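Local coordinates for protein pectate lyase/Amb allergen (Acidovorax citrulli, PDB 4HWV) that probably cleaves the pectate of plant cell walls as a calcium-binding, secreted lyase of polysaccharide lyase family 1, at residues Lys376-Val384 and Tyr462-Ala471; Glu419-Ser427 and Ala447-Lys455. All coordinates share one frame; numbering follows the deposited sequence. Where two conformers were deposited one is given.

Contact 1. Residues Lys376-Val384 and Tyr462-Ala471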
loop_
_atom_site.group_PDB
_atom_site.type_symbol
_atom_site.label_atom_id
_atom_site.label_comp_id
_atom_site.label_asym_id
_atom_site.label_seq_id
_atom_site.Cartn_x
_atom_site.Cartn_y
_atom_site.Cartn_z
ATOM N N LYS A 376 -29.958 12.365 13.511
ATOM C CA LYS A 376 -30.167 13.793 13.716
ATOM C C LYS A 376 -28.827 14.473 13.472
ATOM O O LYS A 376 -27.962 14.542 14.356
ATOM C CB LYS A 376 -30.740 14.058 15.111
ATOM C CG LYS A 376 -32.106 13.375 15.309
ATOM C CD LYS A 376 -32.663 13.512 16.703
ATOM C CE LYS A 376 -33.873 12.587 16.851
ATOM N NZ LYS A 376 -33.472 11.146 16.694
ATOM N N VAL A 377 -28.647 14.918 12.237
ATOM C CA VAL A 377 -27.352 15.375 11.745
ATOM C C VAL A 377 -27.295 16.893 11.736
ATOM O O VAL A 377 -28.230 17.566 11.287
ATOM C CB VAL A 377 -27.080 14.815 10.327
ATOM C CG1 VAL A 377 -25.793 15.375 9.767
ATOM C CG2 VAL A 377 -27.057 13.290 10.362
ATOM N N HIS A 378 -26.198 17.437 12.260
ATOM C CA HIS A 378 -26.015 18.890 12.320
ATOM C C HIS A 378 -24.634 19.175 11.729
ATOM O O HIS A 378 -23.618 18.806 12.329
ATOM C CB HIS A 378 -26.079 19.355 13.783
ATOM C CG HIS A 378 -26.263 20.830 13.955
ATOM N ND1 HIS A 378 -27.507 21.400 14.099
ATOM C CD2 HIS A 378 -25.364 21.845 14.041
ATOM C CE1 HIS A 378 -27.370 22.707 14.239
ATOM N NE2 HIS A 378 -26.082 23.002 14.221
ATOM N N ALA A 379 -24.600 19.820 10.564
ATOM C CA ALA A 379 -23.349 20.003 9.814
ATOM C C ALA A 379 -23.041 21.484 9.665
ATOM O O ALA A 379 -23.857 22.224 9.133
ATOM C CB ALA A 379 -23.470 19.365 8.432
ATOM N N GLU A 380 -21.858 21.907 10.104
ATOM C CA GLU A 380 -21.501 23.326 10.043
ATOM C C GLU A 380 -20.097 23.551 9.503
ATOM O O GLU A 380 -19.135 22.939 9.981
ATOM C CB GLU A 380 -21.601 23.972 11.432
ATOM C CG GLU A 380 -23.037 24.069 11.939
ATOM C CD GLU A 380 -23.143 24.380 13.413
ATOM O OE1 GLU A 380 -22.391 23.779 14.202
ATOM O OE2 GLU A 380 -24.001 25.208 13.777
ATOM N N ASN A 381 -19.990 24.472 8.543
ATOM C CA ASN A 381 -18.691 24.947 8.057
ATOM C C ASN A 381 -17.730 23.824 7.668
ATOM O O ASN A 381 -16.548 23.830 8.027
ATOM C CB ASN A 381 -18.046 25.930 9.047
ATOM C CG ASN A 381 -18.860 27.208 9.205
ATOM O OD1 ASN A 381 -20.061 27.253 8.911
ATOM N ND2 ASN A 381 -18.205 28.247 9.704
ATOM N N ASN A 382 -18.261 22.869 6.919
ATOM C CA ASN A 382 -17.439 21.822 6.319
ATOM C C ASN A 382 -17.065 22.252 4.907
ATOM O O ASN A 382 -17.886 22.851 4.193
ATOM C CB ASN A 382 -18.199 20.499 6.268
ATOM C CG ASN A 382 -18.521 19.969 7.659
ATOM O OD1 ASN A 382 -17.646 19.440 8.339
ATOM N ND2 ASN A 382 -19.775 20.118 8.090
ATOM N N VAL A 383 -15.838 21.929 4.506
ATOM C CA VAL A 383 -15.363 22.190 3.150
ATOM C C VAL A 383 -15.214 20.888 2.399
ATOM O O VAL A 383 -14.662 19.933 2.932
ATOM C CB VAL A 383 -14.015 22.906 3.171
ATOM C CG1 VAL A 383 -13.451 23.051 1.748
ATOM C CG2 VAL A 383 -14.145 24.246 3.851
ATOM N N VAL A 384 -15.705 20.871 1.162
ATOM C CA VAL A 384 -15.610 19.707 0.304
ATOM C C VAL A 384 -14.906 20.084 -0.998
ATOM O O VAL A 384 -15.336 21.005 -1.703
ATOM C CB VAL A 384 -17.023 19.119 -0.012
ATOM C CG1 VAL A 384 -16.915 17.858 -0.878
ATOM C CG2 VAL A 384 -17.797 18.858 1.268
ATOM N N TYR A 462 -18.604 25.609 21.416
ATOM C CA TYR A 462 -17.629 25.454 20.340
ATOM C C TYR A 462 -17.648 26.687 19.460
ATOM O O TYR A 462 -18.669 27.364 19.354
ATOM C CB TYR A 462 -17.920 24.188 19.508
ATOM C CG TYR A 462 -19.233 24.228 18.753
ATOM C CD1 TYR A 462 -20.442 23.949 19.398
ATOM C CD2 TYR A 462 -19.274 24.570 17.398
ATOM C CE1 TYR A 462 -21.641 23.993 18.721
ATOM C CE2 TYR A 462 -20.484 24.613 16.715
ATOM C CZ TYR A 462 -21.663 24.327 17.394
ATOM O OH TYR A 462 -22.880 24.348 16.763
ATOM N N THR A 463 -16.512 26.948 18.824
ATOM C CA THR A 463 -16.362 28.048 17.881
ATOM C C THR A 463 -16.106 27.491 16.485
ATOM O O THR A 463 -15.216 26.658 16.296
ATOM C CB THR A 463 -15.196 28.948 18.321
ATOM O OG1 THR A 463 -15.559 29.595 19.551
ATOM C CG2 THR A 463 -14.853 29.988 17.246
ATOM N N LEU A 464 -16.907 27.922 15.518
ATOM C CA LEU A 464 -16.715 27.489 14.139
ATOM C C LEU A 464 -15.613 28.288 13.477
ATOM O O LEU A 464 -15.711 29.517 13.413
ATOM C CB LEU A 464 -17.997 27.687 13.327
ATOM C CG LEU A 464 -19.165 26.799 13.735
ATOM C CD1 LEU A 464 -20.424 27.200 12.963
ATOM C CD2 LEU A 464 -18.841 25.338 13.498
ATOM N N GLU A 465 -14.595 27.606 12.941
ATOM C CA GLU A 465 -13.647 28.233 12.042
ATOM C C GLU A 465 -14.341 28.548 10.743
ATOM O O GLU A 465 -15.270 27.851 10.320
ATOM C CB GLU A 465 -12.496 27.289 11.740
ATOM C CG GLU A 465 -11.590 27.094 12.938
ATOM C CD GLU A 465 -10.462 26.120 12.657
ATOM O OE1 GLU A 465 -9.417 26.534 12.106
ATOM O OE2 GLU A 465 -10.621 24.927 12.995
ATOM N N ASP A 466 -13.942 29.618 10.081
ATOM C CA ASP A 466 -14.455 29.903 8.736
ATOM C C ASP A 466 -13.881 28.912 7.744
ATOM O O ASP A 466 -12.794 28.351 7.982
ATOM C CB ASP A 466 -14.133 31.302 8.234
ATOM C CG ASP A 466 -14.854 31.599 6.909
ATOM O OD1 ASP A 466 -16.086 31.410 6.870
ATOM O OD2 ASP A 466 -14.190 31.927 5.906
ATOM N N THR A 467 -14.537 28.764 6.607
ATOM C CA THR A 467 -14.127 27.801 5.608
ATOM C C THR A 467 -13.027 28.303 4.660
ATOM O O THR A 467 -12.397 27.500 3.948
ATOM C CB THR A 467 -15.362 27.383 4.803
ATOM O OG1 THR A 467 -16.070 28.561 4.400
ATOM C CG2 THR A 467 -16.297 26.509 5.659
ATOM N N ALA A 468 -12.782 29.613 4.649
ATOM C CA ALA A 468 -11.869 30.199 3.664
ATOM C C ALA A 468 -10.501 29.510 3.568
ATOM O O ALA A 468 -10.031 29.177 2.472
ATOM C CB ALA A 468 -11.696 31.703 3.910
ATOM N N ASP A 469 -9.873 29.284 4.713
ATOM C CA ASP A 469 -8.546 28.679 4.720
ATOM C C ASP A 469 -8.548 27.303 5.365
ATOM O O ASP A 469 -7.496 26.760 5.674
ATOM C CB ASP A 469 -7.551 29.578 5.466
ATOM C CG ASP A 469 -7.311 30.882 4.760
ATOM O OD1 ASP A 469 -7.341 30.892 3.510
ATOM O OD2 ASP A 469 -7.089 31.894 5.451
ATOM N N LEU A 470 -9.733 26.731 5.552
ATOM C CA LEU A 470 -9.853 25.529 6.364
ATOM C C LEU A 470 -9.176 24.317 5.715
ATOM O O LEU A 470 -8.541 23.523 6.404
ATOM C CB LEU A 470 -11.321 25.244 6.669
ATOM C CG LEU A 470 -11.553 24.090 7.644
ATOM C CD1 LEU A 470 -11.059 24.457 9.056
ATOM C CD2 LEU A 470 -13.026 23.736 7.651
ATOM N N ALA A 471 -9.309 24.158 4.403
ATOM C CA ALA A 471 -8.673 23.022 3.733
ATOM C C ALA A 471 -7.161 23.028 3.966
ATOM O O ALA A 471 -6.571 22.005 4.313
ATOM C CB ALA A 471 -8.987 23.035 2.246
#
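On the outer surface of the right-handed parallel beta-helix, strand 376-380 and the turn after it are flanked by loop 462-469, running alongside, and two hydrogen bonds fasten Y462 to E380 and N381 to E465. Y462 OH donates to E380 OE1 over 2.7 Å, using the syn lone pair of the carboxylate, while the carboxylate and ring planes stand 52° apart. H347 also bonds E380 OE1, so this oxygen is gripped twice, and a weak bond from H378 NE2 reaches E380 OE2. L464 lies across the same glutamate, its CD2 3.7 Å from E380 CB.

At the turn, N381 ND2 reaches E465 O at 3.0 Å with a nearly straight N-H...O angle of 175°. The oxygen lies in the amide plane of N381, but the donor sits above the carbonyl plane of E465. Beyond it, V383 CG2 presses on T467 CB at 3.5 Å, a tight carbon pair, and meets L470 CD2 at 4.0 Å. CG2 is anti to the carbonyl carbon of V383, which turns it to these partners.

N350 of strand 345-356 binds both E465 N and N381 O; L464 rests on Y349, T467 touches V430 of strand 430-431, and helix 470-477 begins at L470.

Contact 2. Residues Glu419-Ser427 and Ala447-Lys455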
loop_
_atom_site.group_PDB
_atom_site.type_symbol
_atom_site.label_atom_id
_atom_site.label_comp_id
_atom_site.label_asym_id
_atom_site.label_seq_id
_atom_site.Cartn_x
_atom_site.Cartn_y
_atom_site.Cartn_z
ATOM N N GLU A 419 -37.882 11.780 19.545
ATOM C CA GLU A 419 -36.633 11.023 19.540
ATOM C C GLU A 419 -36.497 10.151 18.296
ATOM O O GLU A 419 -35.403 9.719 17.959
ATOM C CB GLU A 419 -36.523 10.155 20.785
ATOM C CG GLU A 419 -36.435 10.936 22.075
ATOM C CD GLU A 419 -36.394 10.020 23.281
ATOM O OE1 GLU A 419 -35.276 9.680 23.737
ATOM O OE2 GLU A 419 -37.478 9.632 23.770
ATOM N N CYS A 420 -37.610 9.891 17.615
ATOM C CA CYS A 420 -37.587 9.024 16.446
ATOM C C CYS A 420 -37.545 9.783 15.124
ATOM O O CYS A 420 -37.468 9.179 14.059
ATOM C CB CYS A 420 -38.756 8.035 16.512
ATOM S SG CYS A 420 -38.613 6.989 17.982
ATOM N N ALA A 421 -37.577 11.109 15.190
ATOM C CA ALA A 421 -37.484 11.903 13.981
ATOM C C ALA A 421 -36.121 11.722 13.310
ATOM O O ALA A 421 -35.122 11.452 13.979
ATOM C CB ALA A 421 -37.728 13.382 14.299
ATOM N N SER A 422 -36.101 11.881 11.987
ATOM C CA SER A 422 -34.884 11.894 11.192
ATOM C C SER A 422 -34.713 13.327 10.734
ATOM O O SER A 422 -35.543 13.826 9.972
ATOM C CB SER A 422 -35.027 10.998 9.960
ATOM O OG SER A 422 -35.316 9.655 10.311
ATOM N N THR A 423 -33.661 14.003 11.194
ATOM C CA THR A 423 -33.520 15.431 10.922
ATOM C C THR A 423 -32.128 15.792 10.423
ATOM O O THR A 423 -31.138 15.124 10.737
ATOM C CB THR A 423 -33.868 16.293 12.163
ATOM O OG1 THR A 423 -32.845 16.161 13.156
ATOM C CG2 THR A 423 -35.201 15.872 12.766
ATOM N N PHE A 424 -32.066 16.843 9.618
ATOM C CA PHE A 424 -30.801 17.285 9.039
ATOM C C PHE A 424 -30.737 18.803 9.019
ATOM O O PHE A 424 -31.686 19.472 8.598
ATOM C CB PHE A 424 -30.642 16.719 7.618
ATOM C CG PHE A 424 -29.316 17.056 6.969
ATOM C CD1 PHE A 424 -29.130 18.267 6.306
ATOM C CD2 PHE A 424 -28.265 16.153 6.999
ATOM C CE1 PHE A 424 -27.901 18.564 5.700
ATOM C CE2 PHE A 424 -27.047 16.446 6.407
ATOM C CZ PHE A 424 -26.862 17.658 5.764
ATOM N N TYR A 425 -29.616 19.349 9.481
ATOM C CA TYR A 425 -29.342 20.774 9.428
ATOM C C TYR A 425 -27.966 20.964 8.822
ATOM O O TYR A 425 -27.032 20.256 9.169
ATOM C CB TYR A 425 -29.355 21.369 10.838
ATOM C CG TYR A 425 -28.894 22.811 10.909
ATOM C CD1 TYR A 425 -27.546 23.127 11.090
ATOM C CD2 TYR A 425 -29.806 23.857 10.827
ATOM C CE1 TYR A 425 -27.114 24.444 11.158
ATOM C CE2 TYR A 425 -29.383 25.177 10.907
ATOM C CZ TYR A 425 -28.034 25.464 11.075
ATOM O OH TYR A 425 -27.614 26.777 11.159
ATOM N N ASP A 426 -27.824 21.929 7.921
ATOM C CA ASP A 426 -26.480 22.394 7.579
ATOM C C ASP A 426 -26.404 23.894 7.399
ATOM O O ASP A 426 -27.384 24.555 7.030
ATOM C CB ASP A 426 -25.849 21.674 6.363
ATOM C CG ASP A 426 -26.331 22.219 5.014
ATOM O OD1 ASP A 426 -27.561 22.314 4.813
ATOM O OD2 ASP A 426 -25.479 22.529 4.137
ATOM N N SER A 427 -25.220 24.416 7.687
ATOM C CA SER A 427 -24.903 25.810 7.450
ATOM C C SER A 427 -23.434 25.891 7.055
ATOM O O SER A 427 -22.612 25.099 7.530
ATOM C CB SER A 427 -25.148 26.617 8.721
ATOM O OG SER A 427 -24.912 27.988 8.502
ATOM N N ALA A 447 -38.509 12.745 1.393
ATOM C CA ALA A 447 -39.531 13.630 1.931
ATOM C C ALA A 447 -39.899 13.297 3.379
ATOM O O ALA A 447 -40.781 13.936 3.954
ATOM C CB ALA A 447 -40.780 13.562 1.053
ATOM N N LEU A 448 -39.243 12.302 3.975
ATOM C CA LEU A 448 -39.566 11.908 5.341
ATOM C C LEU A 448 -38.673 12.597 6.361
ATOM O O LEU A 448 -38.899 12.468 7.559
ATOM C CB LEU A 448 -39.482 10.388 5.506
ATOM C CG LEU A 448 -40.422 9.626 4.569
ATOM C CD1 LEU A 448 -40.202 8.154 4.807
ATOM C CD2 LEU A 448 -41.892 10.006 4.746
ATOM N N ALA A 449 -37.641 13.295 5.884
ATOM C CA ALA A 449 -36.762 14.065 6.763
ATOM C C ALA A 449 -37.559 15.222 7.383
ATOM O O ALA A 449 -38.326 15.882 6.688
ATOM C CB ALA A 449 -35.569 14.580 5.979
ATOM N N ALA A 450 -37.386 15.457 8.685
ATOM C CA ALA A 450 -38.211 16.418 9.422
ATOM C C ALA A 450 -37.389 17.575 9.963
ATOM O O ALA A 450 -36.170 17.543 9.923
ATOM C CB ALA A 450 -38.920 15.727 10.562
ATOM N N ALA A 451 -38.068 18.599 10.473
ATOM C CA ALA A 451 -37.383 19.785 10.977
ATOM C C ALA A 451 -36.505 19.449 12.190
ATOM O O ALA A 451 -36.949 18.787 13.125
ATOM C CB ALA A 451 -38.395 20.870 11.332
ATOM N N PRO A 452 -35.248 19.912 12.182
ATOM C CA PRO A 452 -34.366 19.682 13.334
ATOM C C PRO A 452 -34.931 20.259 14.633
ATOM O O PRO A 452 -35.621 21.300 14.621
ATOM C CB PRO A 452 -33.084 20.414 12.940
ATOM C CG PRO A 452 -33.093 20.410 11.459
ATOM C CD PRO A 452 -34.535 20.543 11.059
ATOM N N ALA A 453 -34.637 19.578 15.739
ATOM C CA ALA A 453 -35.146 19.966 17.051
ATOM C C ALA A 453 -34.078 19.781 18.118
ATOM O O ALA A 453 -34.396 19.604 19.297
ATOM C CB ALA A 453 -36.401 19.168 17.400
ATOM N N TRP A 454 -32.810 19.819 17.708
ATOM C CA TRP A 454 -31.706 19.917 18.662
ATOM C C TRP A 454 -30.622 20.798 18.096
ATOM O O TRP A 454 -30.535 21.008 16.892
ATOM C CB TRP A 454 -31.108 18.543 18.992
ATOM C CG TRP A 454 -30.168 18.017 17.939
ATOM C CD1 TRP A 454 -30.511 17.607 16.683
ATOM C CD2 TRP A 454 -28.742 17.817 18.050
ATOM N NE1 TRP A 454 -29.400 17.156 16.009
ATOM C CE2 TRP A 454 -28.299 17.288 16.815
ATOM C CE3 TRP A 454 -27.802 18.024 19.073
ATOM C CZ2 TRP A 454 -26.961 16.959 16.571
ATOM C CZ3 TRP A 454 -26.465 17.704 18.832
ATOM C CH2 TRP A 454 -26.060 17.168 17.586
ATOM N N LYS A 455 -29.782 21.319 18.973
ATOM C CA LYS A 455 -28.559 21.948 18.510
ATOM C C LYS A 455 -27.419 21.634 19.451
ATOM O O LYS A 455 -27.579 21.637 20.674
ATOM C CB LYS A 455 -28.722 23.447 18.327
ATOM C CG LYS A 455 -29.094 24.186 19.585
ATOM C CD LYS A 455 -29.587 25.613 19.256
ATOM C CE LYS A 455 -30.557 25.604 18.098
ATOM N NZ LYS A 455 -31.495 26.765 18.110
HETATM O O HOH W 1 -38.700 11.909 10.475
HETATM O O HOH W 2 -30.476 17.652 13.080
HETATM O O HOH W 3 -33.724 16.932 15.785
HETATM O O HOH W 4 -34.462 17.397 8.048
#
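The indole of W454 meets T423 at its edge: T423 OG1 lies near the ring plane, 4.5 Å from W454 CD1. Elsewhere the indole packs against K376, M345 and H347. The phenol of Y425 stacks with the imidazole of H378, and only its CB approaches the crossing loop, 3.9 Å from P452 CG. F424 leaves the strand pointing away from the loop, and its side chain meets L438, T439 and V442 of helix 438-445. P452 CG also comes within 3.3 Å of F424 O.

T423 is the residue around which 447-455 bends. Its CG2, anti to the carbonyl carbon, contacts both A450 O and A451 O, while its CB packs on P452 CA at 3.6 Å. The one direct hydrogen bond runs from A450 N to S422 O, 2.8 Å long with an N-H...O angle of 170°; A449 CA adds a CH...O contact to the same oxygen. The end-to-end directions of the touching parts, 60° apart, fit a loop passing over strand 423-427 at a slant.

Four waters supply further polar links. One joins S422 N to L448 O, and another sits between F424 N and A450 O, although its short distance to the latter leaves that bond doubtful. Two more meet at T423 OG1, one reaching A453 N at 2.8 Å and the other W454 NE1 through a weak bond. With one direct bond, two sound water bridges and two less certain ones, the chemistry implies a partly buried seam with water built in, linking backbone groups and the T423 hydroxyl to the loop where the segments do not bond directly.

Overall arrangement
Contacts 1 and 2 have centres about 18 Å apart, on the same side of the chain's centre, and share one face of the beta-helix: strands 376-387 and 423-427 are parallel neighbours. They touch directly, with A379 N 2.8 Å from Y425 O and K376 NZ 2.7 Å from E419 O, both probable hydrogen bonds. Along the chain, 376-384 comes first, then 419-427, 447-455 and 462-471, so contact 2 is nested within the loop closed by contact 1. After helix 438-445 the chain passes over strand 423-427 at a slant, then runs beside strand 376-387, packing first on the later strand, then the earlier one. Both lie away from the calcium site of D227, D278 and D282.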